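Local coordinates for TetR family transcriptional regulator (Mycobacterium smegmatis, PDB 5XS9), which probably binds operator DNA as a dimer and represses genes of biotin metabolism, as expected of the TetR-type regulator BioQ, at residues P6-A11 and Y41-N46; A10-I15 and G52-H57; L59-T64 and R83-S88; E94-S99 and Y139-T144. All blocks are in the same frame, centred on the assembly; numbering follows the deposited sequence.

Contact 1: P6-A11 and Y41-N46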
# COMPACT_ATOMS: atom_id res chain seq x y z
N PRO A 6 18.45 -22.02 -1.38
CA PRO A 6 17.29 -22.14 -2.26
C PRO A 6 16.12 -22.98 -1.75
O PRO A 6 14.94 -22.59 -1.96
CB PRO A 6 17.89 -22.76 -3.51
CG PRO A 6 19.25 -22.15 -3.60
CD PRO A 6 19.70 -22.00 -2.17
N ASP A 7 16.40 -24.10 -1.10
CA ASP A 7 15.35 -24.93 -0.50
C ASP A 7 14.66 -24.21 0.65
O ASP A 7 13.49 -24.38 0.87
CB ASP A 7 15.89 -26.28 0.04
CG ASP A 7 16.38 -27.21 -1.07
OD1 ASP A 7 15.68 -27.38 -2.08
OD2 ASP A 7 17.47 -27.79 -0.91
N VAL A 8 15.43 -23.48 1.44
CA VAL A 8 14.86 -22.75 2.55
C VAL A 8 13.85 -21.69 2.03
O VAL A 8 12.71 -21.62 2.51
CB VAL A 8 15.97 -22.11 3.40
CG1 VAL A 8 15.38 -21.22 4.49
CG2 VAL A 8 16.82 -23.23 4.03
N VAL A 9 14.26 -20.97 0.99
CA VAL A 9 13.44 -19.88 0.44
C VAL A 9 12.20 -20.44 -0.13
O VAL A 9 11.10 -19.93 0.08
CB VAL A 9 14.22 -19.07 -0.59
CG1 VAL A 9 13.29 -18.05 -1.26
CG2 VAL A 9 15.36 -18.34 0.12
N ALA A 10 12.34 -21.57 -0.83
CA ALA A 10 11.20 -22.24 -1.38
C ALA A 10 10.21 -22.74 -0.31
O ALA A 10 8.96 -22.61 -0.45
CB ALA A 10 11.66 -23.42 -2.28
N ALA A 11 10.73 -23.33 0.75
CA ALA A 11 9.87 -23.76 1.85
C ALA A 11 9.15 -22.54 2.44
O ALA A 11 7.95 -22.58 2.77
CB ALA A 11 10.67 -24.47 2.93
N TYR A 41 19.46 -19.64 11.09
CA TYR A 41 20.23 -18.44 11.36
C TYR A 41 21.64 -18.43 10.69
O TYR A 41 22.37 -17.45 10.81
CB TYR A 41 20.25 -18.14 12.84
CG TYR A 41 18.88 -17.69 13.30
CD1 TYR A 41 17.97 -18.60 13.86
CD2 TYR A 41 18.44 -16.40 13.07
CE1 TYR A 41 16.70 -18.22 14.25
CE2 TYR A 41 17.17 -16.01 13.46
CZ TYR A 41 16.30 -16.92 14.07
OH TYR A 41 15.04 -16.53 14.47
N TRP A 42 21.97 -19.51 10.00
CA TRP A 42 23.16 -19.58 9.18
C TRP A 42 22.85 -18.96 7.83
O TRP A 42 23.76 -18.58 7.16
CB TRP A 42 23.64 -21.05 9.04
CG TRP A 42 24.32 -21.51 10.27
CD1 TRP A 42 23.76 -22.17 11.31
CD2 TRP A 42 25.68 -21.26 10.65
NE1 TRP A 42 24.68 -22.37 12.31
CE2 TRP A 42 25.87 -21.83 11.92
CE3 TRP A 42 26.75 -20.62 10.02
CZ2 TRP A 42 27.09 -21.78 12.59
CZ3 TRP A 42 27.98 -20.58 10.69
CH2 TRP A 42 28.13 -21.16 11.96
N HIS A 43 21.58 -18.84 7.47
CA HIS A 43 21.19 -18.29 6.17
C HIS A 43 20.59 -16.92 6.28
O HIS A 43 20.74 -16.16 5.37
CB HIS A 43 20.20 -19.21 5.52
CG HIS A 43 20.77 -20.52 5.19
ND1 HIS A 43 21.70 -20.68 4.19
CD2 HIS A 43 20.61 -21.74 5.76
CE1 HIS A 43 22.05 -21.95 4.12
NE2 HIS A 43 21.40 -22.61 5.05
N PHE A 44 19.87 -16.64 7.38
CA PHE A 44 19.28 -15.34 7.60
C PHE A 44 19.48 -14.94 9.01
O PHE A 44 19.24 -15.73 9.90
CB PHE A 44 17.80 -15.42 7.33
CG PHE A 44 17.47 -15.97 5.97
CD1 PHE A 44 17.76 -15.23 4.83
CD2 PHE A 44 16.88 -17.21 5.83
CE1 PHE A 44 17.46 -15.72 3.58
CE2 PHE A 44 16.58 -17.69 4.59
CZ PHE A 44 16.88 -16.95 3.48
N ALA A 45 19.89 -13.71 9.23
CA ALA A 45 20.10 -13.21 10.56
C ALA A 45 18.81 -12.93 11.29
O ALA A 45 18.81 -12.95 12.53
CB ALA A 45 20.98 -12.00 10.56
N ASN A 46 17.71 -12.70 10.58
CA ASN A 46 16.48 -12.27 11.22
C ASN A 46 15.34 -12.41 10.27
O ASN A 46 15.55 -12.73 9.10
CB ASN A 46 16.58 -10.84 11.77
CG ASN A 46 16.98 -9.82 10.71
OD1 ASN A 46 16.47 -9.81 9.58
ND2 ASN A 46 17.94 -9.02 11.04
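His43 is the first residue of 41-46 to meet the helical segment 6-11. Its imidazole lies obliquely to Val8, with CD2 4.4 Å from Val8 CG2. This is a loose touch. The ring's NE2 has a weak hydrogen bond to the backbone O of Leu3, which ties the turn to the start of the chain. Phe44 follows and carries most of the contact. Its CG is anti to its own carbonyl carbon (chi1 -54°), and the ring reaches the helix with its far edge. CE2 lies 3.7 Å from Val8 CG1, and CZ lies 3.9 Å from Val9 CG2. Both methyl groups sit near the ring plane, so the two valines meet the rim and not a face. One face is partly covered from within the loop by His43 CB. No hydrogen bond joins the two segments. Leu50 and Ala53 of helix 47-58 also pack on Phe44, and Leu29 of helix 26-33 packs on Val8. Asn46 then caps the next helix, with OD1 accepting from Glu49 N. A loop aromatic set into the core between helices 5-19 and 47-58, in the stretch where TetR regulators carry the end of their recognition helix, fits the helix-turn-helix DNA-binding domain of this family.

Contact 2: A10-I15 and G52-H57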
# COMPACT_ATOMS: atom_id res chain seq x y z
N ALA A 10 12.34 -21.57 -0.83
CA ALA A 10 11.20 -22.24 -1.38
C ALA A 10 10.21 -22.74 -0.31
O ALA A 10 8.96 -22.61 -0.45
CB ALA A 10 11.66 -23.42 -2.28
N ALA A 11 10.73 -23.33 0.75
CA ALA A 11 9.87 -23.76 1.85
C ALA A 11 9.15 -22.54 2.44
O ALA A 11 7.95 -22.58 2.77
CB ALA A 11 10.67 -24.47 2.93
N ALA A 12 9.91 -21.47 2.61
CA ALA A 12 9.34 -20.22 3.21
C ALA A 12 8.21 -19.67 2.35
O ALA A 12 7.18 -19.22 2.86
CB ALA A 12 10.44 -19.20 3.36
N THR A 13 8.37 -19.80 1.02
CA THR A 13 7.39 -19.33 0.03
C THR A 13 6.12 -20.17 0.06
O THR A 13 4.99 -19.66 -0.04
CB THR A 13 8.05 -19.25 -1.39
OG1 THR A 13 9.10 -18.30 -1.30
CG2 THR A 13 7.09 -18.83 -2.45
N LYS A 14 6.30 -21.45 0.26
CA LYS A 14 5.14 -22.35 0.42
C LYS A 14 4.33 -22.06 1.71
O LYS A 14 3.11 -22.10 1.71
CB LYS A 14 5.66 -23.80 0.41
CG LYS A 14 4.58 -24.86 0.36
CD LYS A 14 5.22 -26.23 0.15
CE LYS A 14 4.39 -27.35 0.76
NZ LYS A 14 2.96 -27.22 0.37
N ILE A 15 4.99 -21.74 2.81
CA ILE A 15 4.27 -21.35 4.02
C ILE A 15 3.44 -20.07 3.73
O ILE A 15 2.27 -19.95 4.12
CB ILE A 15 5.26 -21.11 5.18
CG1 ILE A 15 5.87 -22.45 5.60
CG2 ILE A 15 4.57 -20.48 6.39
CD1 ILE A 15 7.16 -22.34 6.39
N GLY A 52 12.92 -10.53 2.95
CA GLY A 52 13.65 -10.01 1.76
C GLY A 52 14.00 -11.08 0.69
O GLY A 52 13.83 -10.84 -0.52
N ALA A 53 14.48 -12.24 1.12
CA ALA A 53 14.80 -13.31 0.19
C ALA A 53 13.55 -13.85 -0.40
O ALA A 53 13.50 -14.21 -1.55
CB ALA A 53 15.54 -14.43 0.93
N VAL A 54 12.50 -14.00 0.40
CA VAL A 54 11.28 -14.50 -0.14
C VAL A 54 10.71 -13.45 -1.16
O VAL A 54 10.18 -13.82 -2.25
CB VAL A 54 10.24 -14.77 0.95
CG1 VAL A 54 8.89 -14.98 0.34
CG2 VAL A 54 10.62 -15.97 1.80
N ALA A 55 10.78 -12.17 -0.81
CA ALA A 55 10.42 -11.06 -1.79
C ALA A 55 11.19 -11.22 -3.14
O ALA A 55 10.58 -11.21 -4.23
CB ALA A 55 10.67 -9.69 -1.19
N ASP A 56 12.51 -11.44 -3.08
CA ASP A 56 13.29 -11.59 -4.33
C ASP A 56 12.97 -12.81 -5.10
O ASP A 56 13.00 -12.80 -6.31
CB ASP A 56 14.77 -11.44 -4.09
CG ASP A 56 15.09 -10.02 -3.69
OD1 ASP A 56 14.33 -9.08 -4.05
OD2 ASP A 56 16.07 -9.80 -3.02
N HIS A 57 12.53 -13.84 -4.41
CA HIS A 57 12.16 -15.08 -5.05
C HIS A 57 10.84 -14.90 -5.78
O HIS A 57 10.70 -15.34 -6.92
CB HIS A 57 12.06 -16.19 -3.99
CG HIS A 57 11.68 -17.52 -4.55
ND1 HIS A 57 10.52 -18.17 -4.21
CD2 HIS A 57 12.33 -18.33 -5.41
CE1 HIS A 57 10.44 -19.30 -4.87
NE2 HIS A 57 11.52 -19.42 -5.61
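The imidazole of His57 is the flat group that takes part, and Thr13 meets it at its ND1 side. Thr13 CG2 lies at the ring edge, in plane, 3.9 Å from ND1. Thr13 OG1 stands off the plane. ND1 donates a hydrogen bond to this hydroxyl over 3.2 Å, and the oxygen is tilted 30° out of the ring plane. The bond is therefore rather long and bent. His57 CG is anti to its backbone N (chi1 -180°), which swings the ring toward helix 5-19. Thr13 OG1 is also hydrogen-bonded to Val9 O, one turn earlier in its own helix. The hydroxyl thus has two partners.

Val54 packs one turn before His57. Its two methyls divide the work: CG2 rests 3.6 Å from Ala12 CB, and CG1 lies 3.7 Å from Thr13 OG1. The side chains of Thr13 and Val54 run past each other in opposite directions. The segment axes approach to 9.6 Å and cross at -85°, almost perpendicular. Such a crossing keeps the touching patch short, and four side chains fill it. Leu29 and Leu24 lie against Ala12 and Leu95 against Val54.

The contact is half apolar, Ala12 on Val54, and half polar, the Thr13-His57 hydrogen bond. With the hydroxyl turned to Val9 O, ND1 is the donor, consistent with a proton on it, and the hydrogen bond probably helps to fix the rotation of the imidazole.

Contact 3: L59-T64 and R83-S88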
# COMPACT_ATOMS: atom_id res chain seq x y z
N LEU A 59 9.69 -12.16 -6.87
CA LEU A 59 9.89 -11.18 -7.93
C LEU A 59 10.87 -11.65 -9.03
O LEU A 59 11.13 -10.89 -9.98
CB LEU A 59 10.49 -9.88 -7.28
CG LEU A 59 9.57 -9.08 -6.38
CD1 LEU A 59 10.31 -7.95 -5.70
CD2 LEU A 59 8.36 -8.56 -7.14
N ARG A 60 11.45 -12.84 -8.87
CA ARG A 60 12.17 -13.53 -9.96
C ARG A 60 11.50 -13.35 -11.34
O ARG A 60 12.12 -12.87 -12.25
CB ARG A 60 12.25 -15.00 -9.59
CG ARG A 60 12.96 -15.95 -10.55
CD ARG A 60 13.11 -17.32 -9.87
NE ARG A 60 11.96 -17.64 -9.01
CZ ARG A 60 10.85 -18.31 -9.37
NH1 ARG A 60 10.69 -18.80 -10.60
NH2 ARG A 60 9.89 -18.50 -8.46
N THR A 61 10.21 -13.67 -11.49
CA THR A 61 9.59 -13.50 -12.78
C THR A 61 9.30 -12.05 -13.18
O THR A 61 9.10 -11.81 -14.35
CB THR A 61 8.26 -14.27 -12.94
OG1 THR A 61 7.23 -13.68 -12.10
CG2 THR A 61 8.48 -15.74 -12.68
N ALA A 62 9.28 -11.11 -12.24
CA ALA A 62 8.90 -9.74 -12.52
C ALA A 62 9.87 -8.97 -13.43
O ALA A 62 9.49 -8.02 -14.07
CB ALA A 62 8.72 -8.97 -11.21
N ARG A 63 11.11 -9.36 -13.49
CA ARG A 63 12.05 -8.58 -14.31
C ARG A 63 11.90 -8.98 -15.78
O ARG A 63 11.89 -10.13 -16.09
CB ARG A 63 13.46 -8.65 -13.78
CG ARG A 63 13.87 -9.98 -13.15
CD ARG A 63 14.81 -9.74 -11.98
NE ARG A 63 15.53 -10.97 -11.73
CZ ARG A 63 16.71 -11.08 -11.13
NH1 ARG A 63 17.37 -10.01 -10.68
NH2 ARG A 63 17.23 -12.30 -10.99
N THR A 64 11.73 -8.04 -16.67
CA THR A 64 11.71 -8.36 -18.10
C THR A 64 12.53 -7.33 -18.80
O THR A 64 12.64 -6.18 -18.31
CB THR A 64 10.26 -8.49 -18.61
OG1 THR A 64 10.28 -8.96 -19.98
CG2 THR A 64 9.48 -7.17 -18.40
N ARG A 83 2.97 -6.41 -10.94
CA ARG A 83 1.70 -6.74 -10.32
C ARG A 83 1.38 -8.26 -10.41
O ARG A 83 0.92 -8.90 -9.47
CB ARG A 83 0.61 -5.95 -10.99
CG ARG A 83 -0.80 -6.44 -10.60
CD ARG A 83 -1.77 -5.41 -11.00
NE ARG A 83 -3.12 -5.92 -10.94
CZ ARG A 83 -3.81 -6.43 -11.95
NH1 ARG A 83 -3.29 -6.51 -13.15
NH2 ARG A 83 -5.05 -6.86 -11.75
N ASP A 84 1.62 -8.83 -11.58
CA ASP A 84 1.36 -10.27 -11.79
C ASP A 84 2.19 -11.13 -10.82
O ASP A 84 1.67 -12.06 -10.17
CB ASP A 84 1.54 -10.67 -13.27
CG ASP A 84 0.30 -10.25 -14.18
OD1 ASP A 84 -0.88 -9.91 -13.75
OD2 ASP A 84 0.55 -10.27 -15.39
N ALA A 85 3.45 -10.77 -10.62
CA ALA A 85 4.26 -11.50 -9.65
C ALA A 85 3.73 -11.36 -8.23
O ALA A 85 3.67 -12.35 -7.48
CB ALA A 85 5.71 -11.13 -9.75
N LEU A 86 3.26 -10.17 -7.85
CA LEU A 86 2.75 -10.01 -6.53
C LEU A 86 1.46 -10.82 -6.32
O LEU A 86 1.22 -11.40 -5.25
CB LEU A 86 2.46 -8.53 -6.20
CG LEU A 86 3.62 -7.55 -6.36
CD1 LEU A 86 3.15 -6.09 -6.33
CD2 LEU A 86 4.71 -7.85 -5.33
N LEU A 87 0.61 -10.82 -7.35
CA LEU A 87 -0.66 -11.55 -7.27
C LEU A 87 -0.54 -13.08 -7.25
O LEU A 87 -1.48 -13.75 -6.91
CB LEU A 87 -1.59 -11.15 -8.40
CG LEU A 87 -2.10 -9.72 -8.25
CD1 LEU A 87 -2.96 -9.44 -9.48
CD2 LEU A 87 -2.88 -9.48 -6.97
N SER A 88 0.63 -13.57 -7.58
CA SER A 88 0.94 -15.00 -7.70
C SER A 88 1.16 -15.64 -6.37
O SER A 88 1.24 -16.83 -6.35
CB SER A 88 2.24 -15.20 -8.55
OG SER A 88 1.89 -14.83 -9.84
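Apolar contacts between Leu59, Ala62, Ala85 and Leu86 make up most of this interface. The backbones come closest at Ala62 and Ala85, whose CA atoms are 5.7 Å apart. Ala85 points toward the other segment, and its CB lies 4.0 Å from Ala62 CB. With only methyl groups between them, the two chains can approach closely. Farther along, the two leucines meet by one branch each. Leu59 CD2 lies 4.1 Å from Leu86 CD2, and the side chains cross at a slant. Neither leucine sets out directly toward the other segment, yet the ends of both bring them together. In each, CG is anti to the carbonyl carbon, with chi1 -70° in Leu59 and -56° in Leu86.

A mixed contact lies at the exposed margin. Thr61 OG1 is placed between its backbone N and carbonyl carbon (chi1 69°), and it rests 3.8 Å from Ala85 CB. This is a van der Waals touch.

Hydrogen bonds do not cross the contact; they shape each segment separately. Ser88 OG donates to Asp84 O over 2.8 Å, near the end of helix 71-87. On the other side, Ala62 N bonds to Leu59 O at 2.9 Å, which holds the turn after helix 47-58.

Val96 packs on both leucines, and Ile111 of helix 106-122 lies on Ala62. The connector from helix 47-58 into helix 71-87 is thus folded back on the far end of that second helix. This is the junction between the DNA-binding and C-terminal regions of an all-helical TetR-type fold.

Contact 4: E94-S99 and Y139-T144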
# COMPACT_ATOMS: atom_id res chain seq x y z
N GLU A 94 1.87 -7.18 0.01
CA GLU A 94 2.22 -6.70 1.36
C GLU A 94 3.66 -7.06 1.73
O GLU A 94 4.37 -6.28 2.35
CB GLU A 94 1.29 -7.34 2.41
CG GLU A 94 1.51 -6.81 3.81
CD GLU A 94 0.68 -7.58 4.86
OE1 GLU A 94 -0.35 -8.18 4.49
OE2 GLU A 94 1.07 -7.60 6.05
N LEU A 95 4.06 -8.25 1.37
CA LEU A 95 5.39 -8.75 1.72
C LEU A 95 6.42 -7.93 0.93
O LEU A 95 7.41 -7.48 1.51
CB LEU A 95 5.49 -10.25 1.40
CG LEU A 95 6.73 -11.00 1.95
CD1 LEU A 95 6.46 -12.45 2.16
CD2 LEU A 95 7.83 -10.83 0.93
N VAL A 96 6.19 -7.71 -0.37
CA VAL A 96 7.13 -6.86 -1.19
C VAL A 96 7.15 -5.42 -0.73
O VAL A 96 8.24 -4.83 -0.64
CB VAL A 96 6.92 -7.00 -2.67
CG1 VAL A 96 7.78 -6.04 -3.43
CG2 VAL A 96 7.20 -8.47 -3.06
N SER A 97 5.98 -4.87 -0.35
CA SER A 97 5.93 -3.52 0.28
C SER A 97 6.81 -3.39 1.47
O SER A 97 7.53 -2.39 1.57
CB SER A 97 4.55 -3.03 0.66
OG SER A 97 3.76 -3.09 -0.51
N ALA A 98 6.66 -4.31 2.43
CA ALA A 98 7.43 -4.22 3.65
C ALA A 98 8.92 -4.47 3.37
O ALA A 98 9.80 -3.82 4.00
CB ALA A 98 6.89 -5.14 4.75
N SER A 99 9.26 -5.31 2.40
CA SER A 99 10.66 -5.50 2.10
C SER A 99 11.31 -4.36 1.36
O SER A 99 12.48 -4.08 1.57
CB SER A 99 10.91 -6.81 1.35
OG SER A 99 10.59 -7.91 2.19
N TYR A 139 2.30 3.60 -6.43
CA TYR A 139 1.01 3.31 -7.03
C TYR A 139 0.74 1.78 -7.19
O TYR A 139 -0.34 1.25 -6.83
CB TYR A 139 0.82 4.02 -8.36
CG TYR A 139 -0.31 3.44 -9.20
CD1 TYR A 139 -1.63 3.59 -8.82
CD2 TYR A 139 -0.05 2.61 -10.29
CE1 TYR A 139 -2.66 3.05 -9.57
CE2 TYR A 139 -1.09 2.02 -11.01
CZ TYR A 139 -2.41 2.24 -10.65
OH TYR A 139 -3.50 1.71 -11.38
N VAL A 140 1.73 1.10 -7.72
CA VAL A 140 1.55 -0.33 -8.04
C VAL A 140 1.38 -1.12 -6.73
O VAL A 140 0.53 -2.00 -6.60
CB VAL A 140 2.74 -0.91 -8.80
CG1 VAL A 140 2.61 -2.46 -8.87
CG2 VAL A 140 2.86 -0.29 -10.15
N LEU A 141 2.16 -0.79 -5.73
CA LEU A 141 2.00 -1.41 -4.44
C LEU A 141 0.71 -1.10 -3.69
O LEU A 141 0.09 -2.01 -3.09
CB LEU A 141 3.25 -1.19 -3.54
CG LEU A 141 4.58 -1.68 -4.05
CD1 LEU A 141 5.66 -1.11 -3.11
CD2 LEU A 141 4.61 -3.17 -4.15
N GLY A 142 0.28 0.14 -3.68
CA GLY A 142 -1.01 0.50 -3.04
C GLY A 142 -2.18 -0.18 -3.77
O GLY A 142 -3.09 -0.76 -3.16
N PHE A 143 -2.12 -0.14 -5.08
CA PHE A 143 -3.17 -0.76 -5.91
C PHE A 143 -3.28 -2.23 -5.59
O PHE A 143 -4.35 -2.73 -5.31
CB PHE A 143 -2.90 -0.56 -7.38
CG PHE A 143 -3.95 -1.15 -8.30
CD1 PHE A 143 -4.93 -0.32 -8.83
CD2 PHE A 143 -3.99 -2.49 -8.55
CE1 PHE A 143 -5.91 -0.79 -9.66
CE2 PHE A 143 -5.01 -3.01 -9.40
CZ PHE A 143 -5.93 -2.14 -9.97
N THR A 144 -2.15 -2.89 -5.59
CA THR A 144 -2.10 -4.35 -5.51
C THR A 144 -2.29 -4.88 -4.08
O THR A 144 -2.94 -5.90 -3.92
CB THR A 144 -0.83 -4.93 -6.15
OG1 THR A 144 -0.64 -4.37 -7.47
CG2 THR A 144 -0.96 -6.39 -6.26
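Ser97 and Leu141 are brought together by like first torsions. In both, the gamma atom is anti to the carbonyl carbon and beside the backbone N (chi1 -55° for Ser97, -58° for Leu141). Ser97 OG is thereby set against the leucine side chain. It lies 3.6 Å from Leu141 CB and 3.7 Å from CD2, and CG and CD1 are only slightly farther off. The hydroxyl oxygen thus touches the whole isobutyl group from one side. Its polar need is met within its own helix, where OG is hydrogen-bonded to Ala93 O one turn back. That bond fixes the rotation of the hydroxyl while the leucine packs on it.

Val96 adds a looser apolar touch, with CG1 4.3 Å from Leu141 CD2. Leu141 therefore answers both residues. No hydrogen bond joins the segments.

Thr144 OG1 donates to Val140 O over 2.8 Å, with a C=O...donor angle of 150°. Thr144 N reaches the same oxygen from the opposite face of the carbonyl plane, so two donors grip it.

Helix 92-101 lies here against the middle of the long helix 129-155. Val140 packs on Cys79 and Leu82 of helix 71-87, and Leu95 turns to helix 47-58. Beyond, Phe143 meets Tyr138 of the second subunit, and Tyr139 and Phe143 pack against helix 170-186.

The four contacts follow the chain from the DNA-binding domain into the C-terminal domain. Contacts 1 and 2 share Ala10 and Ala11 on helix 5-19, and their centres are 9 Å apart. Val9 and Phe44 pack on Ala53 and His57, so the two form one core. Contact 3 begins right after contact 2 in sequence, and their centres lie 13 Å apart. Contact 4 touches both: Leu95 meets Val54 and Ala55 of contact 2, and Val96 meets Leu86 of contact 3. Contact 1 is about 22 Å from contact 4, between centres. Helix 92-101 thus bridges the two domains, a route by which changes in one could probably reach the other.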